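Local atomic coordinates of probable ABC transporter phosphite binding protein PhnD1 (Prochlorococcus marinus str. MIT 9301, PDB entry 5LQ5), a protein that binds inorganic phosphite strongly, and methylphosphonate and phosphate only very weakly, probably as the solute-binding component of an ABC transporter. Residues A[117-129]-A[161-175]. Sequence-based numbering, arbitrary orientation.
With PO3 (phosphite ion), chain B.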
loop_
_atom_site.group_PDB
_atom_site.type_symbol
_atom_site.label_atom_id
_atom_site.label_comp_id
_atom_site.label_asym_id
_atom_site.label_seq_id
_atom_site.Cartn_x
_atom_site.Cartn_y
_atom_site.Cartn_z
ATOM N N LEU A 117 -10.708 -23.437 -1.735
ATOM C CA LEU A 117 -9.376 -23.371 -1.130
ATOM C C LEU A 117 -9.445 -22.430 0.053
ATOM O O LEU A 117 -10.365 -21.600 0.160
ATOM C CB LEU A 117 -8.321 -22.885 -2.118
ATOM C CG LEU A 117 -8.043 -23.782 -3.330
ATOM C CD1 LEU A 117 -6.950 -23.149 -4.184
ATOM C CD2 LEU A 117 -7.631 -25.180 -2.901
ATOM N N ARG A 118 -8.460 -22.551 0.930
ATOM C CA ARG A 118 -8.267 -21.611 2.032
ATOM C C ARG A 118 -7.531 -20.381 1.480
ATOM O O ARG A 118 -6.397 -20.492 0.991
ATOM C CB ARG A 118 -7.483 -22.259 3.163
ATOM C CG ARG A 118 -8.192 -23.445 3.802
ATOM C CD ARG A 118 -7.256 -24.226 4.714
ATOM N NE ARG A 118 -6.051 -24.584 3.974
ATOM C CZ ARG A 118 -4.878 -24.854 4.529
ATOM N NH1 ARG A 118 -4.752 -24.833 5.826
ATOM N NH2 ARG A 118 -3.835 -25.129 3.781
ATOM N N PHE A 119 -8.191 -19.229 1.496
ATOM C CA PHE A 119 -7.696 -18.020 0.793
ATOM C C PHE A 119 -7.560 -16.879 1.798
ATOM O O PHE A 119 -8.436 -16.667 2.640
ATOM C CB PHE A 119 -8.647 -17.595 -0.341
ATOM C CG PHE A 119 -8.140 -16.449 -1.139
ATOM C CD1 PHE A 119 -7.326 -16.668 -2.236
ATOM C CD2 PHE A 119 -8.374 -15.151 -0.738
ATOM C CE1 PHE A 119 -6.791 -15.608 -2.963
ATOM C CE2 PHE A 119 -7.865 -14.086 -1.455
ATOM C CZ PHE A 119 -7.054 -14.306 -2.549
ATOM N N THR A 120 -6.440 -16.162 1.716
ATOM C CA THR A 120 -6.251 -14.935 2.523
ATOM C C THR A 120 -5.946 -13.705 1.641
ATOM O O THR A 120 -5.128 -13.740 0.730
ATOM C CB THR A 120 -5.186 -15.074 3.611
ATOM O OG1 THR A 120 -5.236 -13.933 4.491
ATOM C CG2 THR A 120 -3.770 -15.237 3.059
ATOM N N PHE A 121 -6.620 -12.627 1.960
ATOM C CA PHE A 121 -6.284 -11.309 1.526
ATOM C C PHE A 121 -5.274 -10.699 2.500
ATOM O O PHE A 121 -4.925 -11.273 3.543
ATOM C CB PHE A 121 -7.535 -10.424 1.570
ATOM C CG PHE A 121 -8.621 -10.802 0.585
ATOM C CD1 PHE A 121 -8.478 -10.569 -0.772
ATOM C CD2 PHE A 121 -9.785 -11.371 1.026
ATOM C CE1 PHE A 121 -9.500 -10.862 -1.642
ATOM C CE2 PHE A 121 -10.788 -11.694 0.154
ATOM C CZ PHE A 121 -10.644 -11.446 -1.165
ATOM N N GLY A 122 -4.790 -9.531 2.147
ATOM C CA GLY A 122 -4.082 -8.654 3.071
ATOM C C GLY A 122 -5.038 -7.919 4.011
ATOM O O GLY A 122 -6.079 -8.444 4.383
ATOM N N SER A 123 -4.681 -6.689 4.366
ATOM C CA SER A 123 -5.596 -5.870 5.164
ATOM C C SER A 123 -6.955 -5.761 4.518
ATOM O O SER A 123 -7.052 -5.641 3.304
ATOM C CB SER A 123 -5.048 -4.457 5.361
ATOM O OG SER A 123 -6.009 -3.599 6.017
ATOM N N GLU A 124 -7.982 -5.698 5.362
ATOM C CA GLU A 124 -9.340 -5.472 4.854
ATOM C C GLU A 124 -9.405 -4.198 4.013
ATOM O O GLU A 124 -10.228 -4.111 3.123
ATOM C CB GLU A 124 -10.316 -5.296 6.029
ATOM C CG GLU A 124 -10.525 -6.554 6.906
ATOM C CD GLU A 124 -9.541 -6.728 8.064
ATOM O OE1 GLU A 124 -8.454 -6.083 8.087
ATOM O OE2 GLU A 124 -9.874 -7.543 8.974
ATOM N N ASN A 125 -8.518 -3.219 4.301
ATOM C CA ASN A 125 -8.506 -1.908 3.641
ATOM C C ASN A 125 -7.376 -1.735 2.646
ATOM O O ASN A 125 -7.076 -0.623 2.216
ATOM C CB ASN A 125 -8.507 -0.788 4.720
ATOM C CG ASN A 125 -9.831 -0.707 5.466
ATOM O OD1 ASN A 125 -10.875 -0.720 4.874
ATOM N ND2 ASN A 125 -9.763 -0.634 6.744
ATOM N N SER A 126 -6.784 -2.846 2.254
ATOM C CA SER A 126 -5.693 -2.842 1.229
ATOM C C SER A 126 -6.236 -2.788 -0.203
ATOM O O SER A 126 -7.177 -3.510 -0.553
ATOM C CB SER A 126 -4.795 -4.067 1.377
ATOM O OG SER A 126 -3.807 -4.066 0.355
ATOM N N THR A 127 -5.681 -1.889 -0.998
ATOM C CA THR A 127 -5.992 -1.800 -2.413
ATOM C C THR A 127 -5.506 -3.043 -3.180
ATOM O O THR A 127 -6.301 -3.739 -3.833
ATOM C CB THR A 127 -5.363 -0.526 -3.033
ATOM O OG1 THR A 127 -5.530 0.595 -2.121
ATOM C CG2 THR A 127 -6.043 -0.224 -4.378
ATOM N N SER A 128 -4.196 -3.271 -3.091
ATOM C CA SER A 128 -3.524 -4.369 -3.802
ATOM C C SER A 128 -3.649 -5.749 -3.152
ATOM O O SER A 128 -3.441 -6.773 -3.793
ATOM C CB SER A 128 -2.067 -4.022 -4.016
ATOM O OG SER A 128 -1.328 -4.015 -2.806
ATOM N N GLY A 129 -4.044 -5.744 -1.884
ATOM C CA GLY A 129 -4.171 -6.970 -1.113
ATOM C C GLY A 129 -5.600 -7.379 -0.822
ATOM O O GLY A 129 -5.839 -8.463 -0.337
ATOM N N THR A 161 0.759 -11.894 4.305
ATOM C CA THR A 161 0.087 -12.752 3.334
ATOM C C THR A 161 1.053 -13.803 2.789
ATOM O O THR A 161 0.754 -14.966 2.775
ATOM C CB THR A 161 -0.480 -11.909 2.189
ATOM O OG1 THR A 161 -1.426 -11.002 2.745
ATOM C CG2 THR A 161 -1.127 -12.730 1.130
ATOM N N ILE A 162 2.245 -13.341 2.404
ATOM C CA ILE A 162 3.292 -14.255 1.908
ATOM C C ILE A 162 3.557 -15.324 2.983
ATOM O O ILE A 162 3.608 -16.510 2.683
ATOM C CB ILE A 162 4.589 -13.493 1.562
ATOM C CG1 ILE A 162 4.381 -12.655 0.301
ATOM C CG2 ILE A 162 5.765 -14.463 1.423
ATOM C CD1 ILE A 162 5.477 -11.618 0.076
ATOM N N ALA A 163 3.712 -14.886 4.229
ATOM C CA ALA A 163 4.116 -15.818 5.298
ATOM C C ALA A 163 3.057 -16.891 5.547
ATOM O O ALA A 163 3.367 -18.083 5.739
ATOM C CB ALA A 163 4.449 -15.071 6.587
ATOM N N LEU A 164 1.797 -16.492 5.468
ATOM C CA LEU A 164 0.674 -17.404 5.690
ATOM C C LEU A 164 0.525 -18.444 4.584
ATOM O O LEU A 164 0.249 -19.606 4.849
ATOM C CB LEU A 164 -0.636 -16.634 5.821
ATOM C CG LEU A 164 -0.858 -15.884 7.133
ATOM C CD1 LEU A 164 -2.034 -14.922 6.936
ATOM C CD2 LEU A 164 -1.075 -16.806 8.335
ATOM N N VAL A 165 0.674 -18.015 3.332
ATOM C CA VAL A 165 0.547 -18.966 2.228
ATOM C C VAL A 165 1.813 -19.856 2.220
ATOM O O VAL A 165 1.723 -21.066 2.028
ATOM C CB VAL A 165 0.292 -18.299 0.884
ATOM C CG1 VAL A 165 0.055 -19.344 -0.198
ATOM C CG2 VAL A 165 -0.918 -17.369 0.935
ATOM N N ASN A 166 2.977 -19.252 2.477
ATOM C CA ASN A 166 4.252 -20.009 2.508
ATOM C C ASN A 166 4.281 -21.112 3.565
ATOM O O ASN A 166 4.826 -22.182 3.334
ATOM C CB ASN A 166 5.447 -19.104 2.751
ATOM C CG ASN A 166 6.750 -19.780 2.357
ATOM O OD1 ASN A 166 6.913 -20.144 1.198
ATOM N ND2 ASN A 166 7.662 -19.981 3.316
ATOM N N SER A 167 3.644 -20.864 4.707
ATOM C CA SER A 167 3.613 -21.869 5.792
ATOM C C SER A 167 2.604 -22.997 5.594
ATOM O O SER A 167 2.624 -23.997 6.282
ATOM C CB SER A 167 3.312 -21.212 7.136
ATOM O OG SER A 167 1.952 -20.788 7.142
ATOM N N GLY A 168 1.675 -22.775 4.687
ATOM C CA GLY A 168 0.520 -23.680 4.458
ATOM C C GLY A 168 -0.680 -23.426 5.360
ATOM O O GLY A 168 -1.644 -24.214 5.369
ATOM N N ALA A 169 -0.648 -22.318 6.108
ATOM C CA ALA A 169 -1.835 -21.902 6.885
ATOM C C ALA A 169 -3.013 -21.578 5.959
ATOM O O ALA A 169 -4.172 -21.756 6.326
ATOM C CB ALA A 169 -1.566 -20.682 7.765
ATOM N N PHE A 170 -2.678 -21.023 4.796
ATOM C CA PHE A 170 -3.609 -20.810 3.700
ATOM C C PHE A 170 -3.032 -21.425 2.439
ATOM O O PHE A 170 -1.825 -21.607 2.309
ATOM C CB PHE A 170 -3.896 -19.332 3.484
ATOM C CG PHE A 170 -4.767 -18.726 4.565
ATOM C CD1 PHE A 170 -6.127 -18.586 4.393
ATOM C CD2 PHE A 170 -4.212 -18.340 5.763
ATOM C CE1 PHE A 170 -6.917 -18.052 5.381
ATOM C CE2 PHE A 170 -4.992 -17.797 6.770
ATOM C CZ PHE A 170 -6.344 -17.648 6.562
ATOM N N ASP A 171 -3.912 -21.759 1.521
ATOM C CA ASP A 171 -3.514 -22.329 0.226
ATOM C C ASP A 171 -3.114 -21.292 -0.835
ATOM O O ASP A 171 -2.349 -21.583 -1.762
ATOM C CB ASP A 171 -4.678 -23.151 -0.342
ATOM C CG ASP A 171 -5.060 -24.300 0.530
ATOM O OD1 ASP A 171 -4.143 -25.053 0.935
ATOM O OD2 ASP A 171 -6.272 -24.469 0.797
ATOM N N ALA A 172 -3.699 -20.100 -0.723
ATOM C CA ALA A 172 -3.592 -19.069 -1.736
ATOM C C ALA A 172 -3.815 -17.720 -1.103
ATOM O O ALA A 172 -4.470 -17.629 -0.072
ATOM C CB ALA A 172 -4.611 -19.272 -2.856
ATOM N N GLY A 173 -3.315 -16.682 -1.765
ATOM C CA GLY A 173 -3.548 -15.306 -1.340
ATOM C C GLY A 173 -3.223 -14.296 -2.425
ATOM O O GLY A 173 -2.813 -14.670 -3.529
ATOM N N ALA A 174 -3.475 -13.032 -2.142
ATOM C CA ALA A 174 -3.207 -11.930 -3.040
ATOM C C ALA A 174 -2.482 -10.818 -2.366
ATOM O O ALA A 174 -2.754 -10.500 -1.199
ATOM C CB ALA A 174 -4.495 -11.409 -3.661
ATOM N N LEU A 175 -1.585 -10.184 -3.110
ATOM C CA LEU A 175 -0.771 -9.100 -2.554
ATOM C C LEU A 175 -0.201 -8.169 -3.612
ATOM O O LEU A 175 -0.237 -8.451 -4.804
ATOM C CB LEU A 175 0.357 -9.638 -1.659
ATOM C CG LEU A 175 1.442 -10.420 -2.394
ATOM C CD1 LEU A 175 2.772 -10.131 -1.714
ATOM C CD2 LEU A 175 1.123 -11.905 -2.415
HETATM P P PO3 B . -2.252 -1.016 -0.507
HETATM O O1 PO3 B . -2.154 -1.610 -1.951
HETATM O O2 PO3 B . -3.586 -0.214 -0.217
HETATM O O3 PO3 B . -1.996 -2.108 0.569
#
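R118 and D171 meet side-on where two parallel strands begin, a salt bridge that also fastens backbone. In one of two modelled conformers of R118, R118 NH2 gives a straight bond to D171 OD1 (2.9 Å, 177°), and R118 NE reaches D171 OD2 at 3.2 Å. Both acceptors lie in the guanidinium plane, but the carboxylate is turned 56° from it, and both nitrogens approach from above its plane. D171 OD2 also takes the backbone N of R118 at 2.9 Å, on its anti side. In the same conformer a bend at chi3 (-53°) brings the guanidinium round to the turn after helix 158-167, where NH2 also bonds G168 O, the carbonyl of a Schellman glycine. An alanine in place of D171 would probably leave the R118 amide without its acceptor and the guanidinium freer to swing away from the turn.

T120, the second large contributor, sets CB squarely over one face of the F170 ring, 3.7 Å from its centroid. Its hydroxyl donates to F121 O, while CG2 packs against both T161 CG2 and V165 CG2 of the helix. On the other face of the sheet, the F119 ring lies against A172 CB and covers G173 CA.

R118 O accepts from both D171 N and A172 N; T120 N to A172 O (3.0 Å) and a weak bond from A174 N to T120 O continue the ladder. Beyond strand 119-121, T127 and S128 present backbone N-H groups and hydroxyls to phosphite, and S126, the N-cap of helix 127-139, adds a hydroxyl. This parallel strand pair, backed by a helix, with one strand leading through a loop to an anion-binding helix N-terminus, is characteristic of a lobe of periplasmic binding proteins.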